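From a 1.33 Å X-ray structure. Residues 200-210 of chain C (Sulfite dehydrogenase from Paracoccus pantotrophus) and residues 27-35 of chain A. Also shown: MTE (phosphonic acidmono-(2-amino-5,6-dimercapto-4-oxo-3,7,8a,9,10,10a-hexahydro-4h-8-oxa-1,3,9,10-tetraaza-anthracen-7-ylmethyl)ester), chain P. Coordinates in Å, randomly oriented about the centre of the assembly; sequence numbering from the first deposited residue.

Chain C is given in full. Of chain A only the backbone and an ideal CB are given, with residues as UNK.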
# COMPACT_ATOMS: atom_id res chain seq x y z
N GLY C 200 3.50 -5.16 0.23
CA GLY C 200 3.63 -5.89 1.47
C GLY C 200 3.16 -7.32 1.44
O GLY C 200 3.65 -8.14 2.20
N GLU C 201 2.13 -7.61 0.66
CA GLU C 201 1.44 -8.89 0.69
C GLU C 201 1.53 -9.58 -0.66
O GLU C 201 2.06 -9.04 -1.62
CB GLU C 201 -0.02 -8.70 1.12
CG GLU C 201 -0.82 -7.84 0.17
CD GLU C 201 -2.23 -7.54 0.60
OE1 GLU C 201 -2.70 -7.98 1.67
OE2 GLU C 201 -2.89 -6.82 -0.16
N ALA C 202 0.99 -10.78 -0.76
CA ALA C 202 1.00 -11.48 -2.03
C ALA C 202 0.32 -10.63 -3.11
O ALA C 202 -0.63 -9.88 -2.84
CB ALA C 202 0.33 -12.82 -1.90
N LEU C 203 0.75 -10.80 -4.35
CA LEU C 203 0.03 -10.26 -5.48
C LEU C 203 -1.45 -10.62 -5.37
O LEU C 203 -1.83 -11.73 -4.98
CB LEU C 203 0.56 -10.85 -6.78
CG LEU C 203 2.02 -10.65 -7.16
CD1 LEU C 203 2.34 -11.41 -8.41
CD2 LEU C 203 2.30 -9.19 -7.36
N ARG C 204 -2.31 -9.68 -5.78
CA ARG C 204 -3.72 -9.96 -5.93
C ARG C 204 -3.91 -10.94 -7.10
O ARG C 204 -3.09 -11.03 -8.01
CB ARG C 204 -4.52 -8.67 -6.10
CG ARG C 204 -4.36 -7.72 -4.92
CD ARG C 204 -4.80 -8.37 -3.63
NE ARG C 204 -4.73 -7.53 -2.43
CZ ARG C 204 -5.66 -6.68 -2.03
NH1 ARG C 204 -6.72 -6.45 -2.79
NH2 ARG C 204 -5.51 -6.02 -0.91
N LYS C 205 -4.99 -11.69 -7.06
CA LYS C 205 -5.33 -12.63 -8.14
C LYS C 205 -5.20 -11.98 -9.52
O LYS C 205 -4.58 -12.50 -10.44
CB LYS C 205 -6.77 -13.12 -7.97
CG LYS C 205 -7.19 -14.15 -9.01
CD LYS C 205 -8.62 -14.62 -8.74
CE LYS C 205 -9.21 -15.45 -9.86
NZ LYS C 205 -10.59 -15.85 -9.46
N GLU C 206 -5.83 -10.83 -9.65
CA GLU C 206 -5.93 -10.14 -10.89
C GLU C 206 -4.63 -9.46 -11.34
O GLU C 206 -4.53 -9.04 -12.49
CB GLU C 206 -7.05 -9.10 -10.80
CG GLU C 206 -6.85 -7.98 -9.77
CD GLU C 206 -7.37 -8.23 -8.37
OE1 GLU C 206 -7.46 -9.40 -7.95
OE2 GLU C 206 -7.68 -7.21 -7.72
N HIS C 207 -3.64 -9.42 -10.46
CA HIS C 207 -2.33 -8.86 -10.75
C HIS C 207 -1.27 -9.95 -10.88
O HIS C 207 -0.08 -9.64 -10.86
CB HIS C 207 -1.93 -7.87 -9.67
CG HIS C 207 -2.87 -6.72 -9.53
ND1 HIS C 207 -3.20 -6.18 -8.31
CD2 HIS C 207 -3.55 -6.01 -10.47
CE1 HIS C 207 -4.05 -5.19 -8.50
NE2 HIS C 207 -4.28 -5.06 -9.79
N GLY C 208 -1.69 -11.21 -11.00
CA GLY C 208 -0.75 -12.28 -11.34
C GLY C 208 -0.42 -13.31 -10.27
O GLY C 208 0.51 -14.06 -10.48
N TYR C 209 -1.17 -13.36 -9.18
CA TYR C 209 -0.88 -14.29 -8.09
C TYR C 209 -0.64 -15.69 -8.64
O TYR C 209 -1.48 -16.22 -9.38
CB TYR C 209 -2.04 -14.36 -7.12
CG TYR C 209 -1.87 -15.31 -5.93
CD1 TYR C 209 -1.38 -14.86 -4.73
CD2 TYR C 209 -2.24 -16.64 -6.02
CE1 TYR C 209 -1.28 -15.69 -3.64
CE2 TYR C 209 -2.15 -17.48 -4.94
CZ TYR C 209 -1.66 -17.02 -3.75
OH TYR C 209 -1.61 -17.84 -2.66
N PRO C 210 0.45 -16.36 -8.21
CA PRO C 210 1.38 -15.96 -7.17
C PRO C 210 2.69 -15.32 -7.63
O PRO C 210 3.54 -15.05 -6.81
CB PRO C 210 1.66 -17.28 -6.44
CG PRO C 210 1.69 -18.24 -7.57
CD PRO C 210 0.59 -17.78 -8.54
N UNK A 27 -13.48 -2.94 -6.20
CA UNK A 27 -12.50 -2.75 -5.14
C UNK A 27 -12.22 -4.15 -4.57
O UNK A 27 -13.07 -4.75 -3.89
CB UNK A 27 -13.00 -1.78 -4.07
N UNK A 28 -11.05 -4.69 -4.89
CA UNK A 28 -10.73 -6.08 -4.62
C UNK A 28 -10.12 -6.34 -3.27
O UNK A 28 -9.66 -5.45 -2.58
CB UNK A 28 -9.78 -6.60 -5.70
N UNK A 29 -10.14 -7.62 -2.92
CA UNK A 29 -9.53 -8.20 -1.74
C UNK A 29 -8.52 -9.26 -2.15
O UNK A 29 -8.51 -9.72 -3.28
CB UNK A 29 -10.59 -8.79 -0.82
N UNK A 30 -7.65 -9.67 -1.21
CA UNK A 30 -6.76 -10.79 -1.47
C UNK A 30 -7.42 -12.07 -1.95
O UNK A 30 -8.58 -12.33 -1.62
CB UNK A 30 -5.97 -11.10 -0.19
N UNK A 31 -6.68 -12.87 -2.71
CA UNK A 31 -7.18 -14.18 -3.11
C UNK A 31 -7.42 -15.03 -1.86
O UNK A 31 -6.77 -14.84 -0.84
CB UNK A 31 -6.20 -14.87 -4.06
N UNK A 32 -8.34 -15.98 -1.95
CA UNK A 32 -8.77 -16.68 -0.75
C UNK A 32 -7.66 -17.52 -0.15
O UNK A 32 -7.66 -17.78 1.04
CB UNK A 32 -9.98 -17.57 -1.06
N UNK A 33 -6.69 -17.93 -0.96
CA UNK A 33 -5.56 -18.72 -0.45
C UNK A 33 -4.69 -17.98 0.55
O UNK A 33 -3.84 -18.58 1.22
CB UNK A 33 -4.69 -19.18 -1.62
N UNK A 34 -4.86 -16.66 0.58
CA UNK A 34 -4.09 -15.78 1.46
C UNK A 34 -4.86 -15.39 2.72
O UNK A 34 -4.52 -14.41 3.39
CB UNK A 34 -3.68 -14.52 0.70
N UNK A 35 -5.84 -16.20 3.11
CA UNK A 35 -6.73 -15.84 4.22
C UNK A 35 -6.05 -15.72 5.56
O UNK A 35 -6.55 -15.02 6.42
CB UNK A 35 -7.85 -16.88 4.34
N1 MTE P . 0.08 -11.26 -18.30
C2 MTE P . -0.71 -12.26 -18.71
N2 MTE P . -0.32 -13.54 -18.43
N3 MTE P . -1.87 -12.06 -19.37
C4 MTE P . -2.32 -10.84 -19.70
O4 MTE P . -3.40 -10.72 -20.31
N5 MTE P . -1.82 -8.40 -19.62
C6 MTE P . -0.67 -7.52 -19.67
C7 MTE P . 0.23 -7.63 -18.46
N8 MTE P . 0.49 -9.02 -18.17
C9 MTE P . -1.52 -9.71 -19.30
C10 MTE P . -0.31 -10.00 -18.58
C1' MTE P . -0.99 -6.05 -19.91
S1' MTE P . -1.47 -5.53 -21.50
C2' MTE P . -0.85 -5.17 -18.93
S2' MTE P . -1.05 -3.45 -19.22
C3' MTE P . -0.44 -5.60 -17.53
O3' MTE P . -0.38 -7.01 -17.36
C4' MTE P . -1.46 -5.07 -16.54
O4' MTE P . -1.07 -5.46 -15.22
P MTE P . -2.20 -5.39 -14.07
O1P MTE P . -2.62 -3.89 -14.10
O2P MTE P . -3.35 -6.23 -14.47
O3P MTE P . -1.49 -5.71 -12.81

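Position 27 points its CA-to-CB bond away from chain C, with nothing of that stretch within 5.5 Å of the ideal CB. Almost any residue would fit; it is A:Tyr27, which makes no contact here.

Position 28 points toward chain C, but its ideal CB would lie 3.0 Å from C:Glu206 OE2, a clash. The backbone angles are ordinary, so the neighbour, not the backbone, calls for glycine, and A:Gly28 it is. Its carbonyl takes a weak hydrogen bond from the guanidinium edge, C:Arg204 NH1 to A:Gly28 O, 3.1 Å, and water 1 links the same O to C:Arg204 NH2.

Position 29 turns away, so chain C says little about the side chain, and many would serve. A:Leu29 works through its backbone: its O receives hydrogen bonds from waters 2 and 3, which also bind C:Glu206 OE1 and OE2 respectively.

At position 30 the CB points sideways, 4.4 Å from C:Arg204 NE. The guanidinium is already held by C:Glu201, with C:Arg204 NH2 to C:Glu201 OE2 at 2.8 Å, so a compact, uncharged side chain suits its flat face; phi of -53° also admits proline. A:Pro30 lays its ring there, CD 3.7 Å from C:Arg204 CZ.

Position 31 aims toward chain C, its ideal CB 4.3 Å from C:Lys205 CB and 4.7 Å from C:Tyr209 CG. An aliphatic chain is wanted, and a branched one could reach both: valine, leucine or isoleucine are candidates. A:Ile31 sets CG2 over the tyrosine face, 3.6 Å from the ring centroid of C:Tyr209, a CH-pi contact, while CD1 comes 3.8 Å from C:Lys205 CB. Water 4 joins its backbone N to C:Leu203 O.

Position 32 is out of reach and undemanding; A:His32 makes no contact.

Position 33 points toward chain C, its ideal CB 3.5 Å from C:Tyr209 OH. Apolar or aromatic side chains could flank the tyrosine ring. A:Phe33 does so obliquely, CD2 3.9 Å from C:Tyr209 CE2.

Position 34 also faces chain C, its ideal CB 5.1 Å from both C:Ala202 CB and C:Tyr209 CE1. The phenol hydroxyl invites an acceptor of moderate length, such as glutamate or glutamine. A:Glu34 accepts a hydrogen bond from it, C:Tyr209 OH to A:Glu34 OE2, 2.6 Å, near the ring plane. Water 5 connects OE1 to C:Ala202 N, and A:Glu34 CD rests 3.8 Å from C:Ala202 CB.

Position 35 lies beyond chain C's reach and leaves the choice open; it is A:Ser35.

Chain A (27-35) YGLPIHFES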
# COMPACT_ATOMS: atom_id res chain seq x y z
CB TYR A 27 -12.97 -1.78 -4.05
CG TYR A 27 -11.79 -1.25 -3.27
CD1 TYR A 27 -11.10 -2.06 -2.36
CD2 TYR A 27 -11.30 0.03 -3.48
CE1 TYR A 27 -10.00 -1.60 -1.67
CE2 TYR A 27 -10.19 0.51 -2.80
CZ TYR A 27 -9.54 -0.32 -1.89
OH TYR A 27 -8.43 0.09 -1.20
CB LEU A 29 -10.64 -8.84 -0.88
CG LEU A 29 -11.50 -7.87 -0.06
CD1 LEU A 29 -12.71 -8.55 0.55
CD2 LEU A 29 -10.65 -7.19 1.03
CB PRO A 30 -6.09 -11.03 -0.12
CG PRO A 30 -6.14 -9.67 0.55
CD PRO A 30 -7.46 -9.13 0.14
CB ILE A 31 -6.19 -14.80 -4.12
CG1 ILE A 31 -6.84 -15.91 -4.93
CG2 ILE A 31 -4.92 -15.29 -3.42
CD1 ILE A 31 -5.98 -16.36 -6.12
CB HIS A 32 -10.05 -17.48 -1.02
CG HIS A 32 -9.84 -18.70 -1.85
ND1 HIS A 32 -9.98 -18.71 -3.22
CD2 HIS A 32 -9.52 -19.96 -1.49
CE1 HIS A 32 -9.73 -19.93 -3.67
NE2 HIS A 32 -9.45 -20.71 -2.64
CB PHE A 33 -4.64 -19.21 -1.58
CG PHE A 33 -5.33 -19.96 -2.68
CD1 PHE A 33 -5.88 -21.20 -2.45
CD2 PHE A 33 -5.36 -19.44 -3.95
CE1 PHE A 33 -6.48 -21.89 -3.50
CE2 PHE A 33 -5.94 -20.12 -4.98
CZ PHE A 33 -6.51 -21.34 -4.76
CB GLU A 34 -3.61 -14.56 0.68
CG GLU A 34 -2.61 -14.94 -0.44
CD GLU A 34 -1.31 -15.56 0.09
OE1 GLU A 34 -0.74 -14.98 1.02
OE2 GLU A 34 -0.86 -16.60 -0.46
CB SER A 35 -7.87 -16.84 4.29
OG SER A 35 -7.40 -18.11 4.66
O HOH W 1 -7.92 -4.31 -0.75
O HOH W 2 -7.34 -10.97 -5.52
O HOH W 3 -7.83 -7.53 -5.10
O HOH W 4 -3.95 -12.08 -3.08
O HOH W 5 -0.58 -12.23 1.29
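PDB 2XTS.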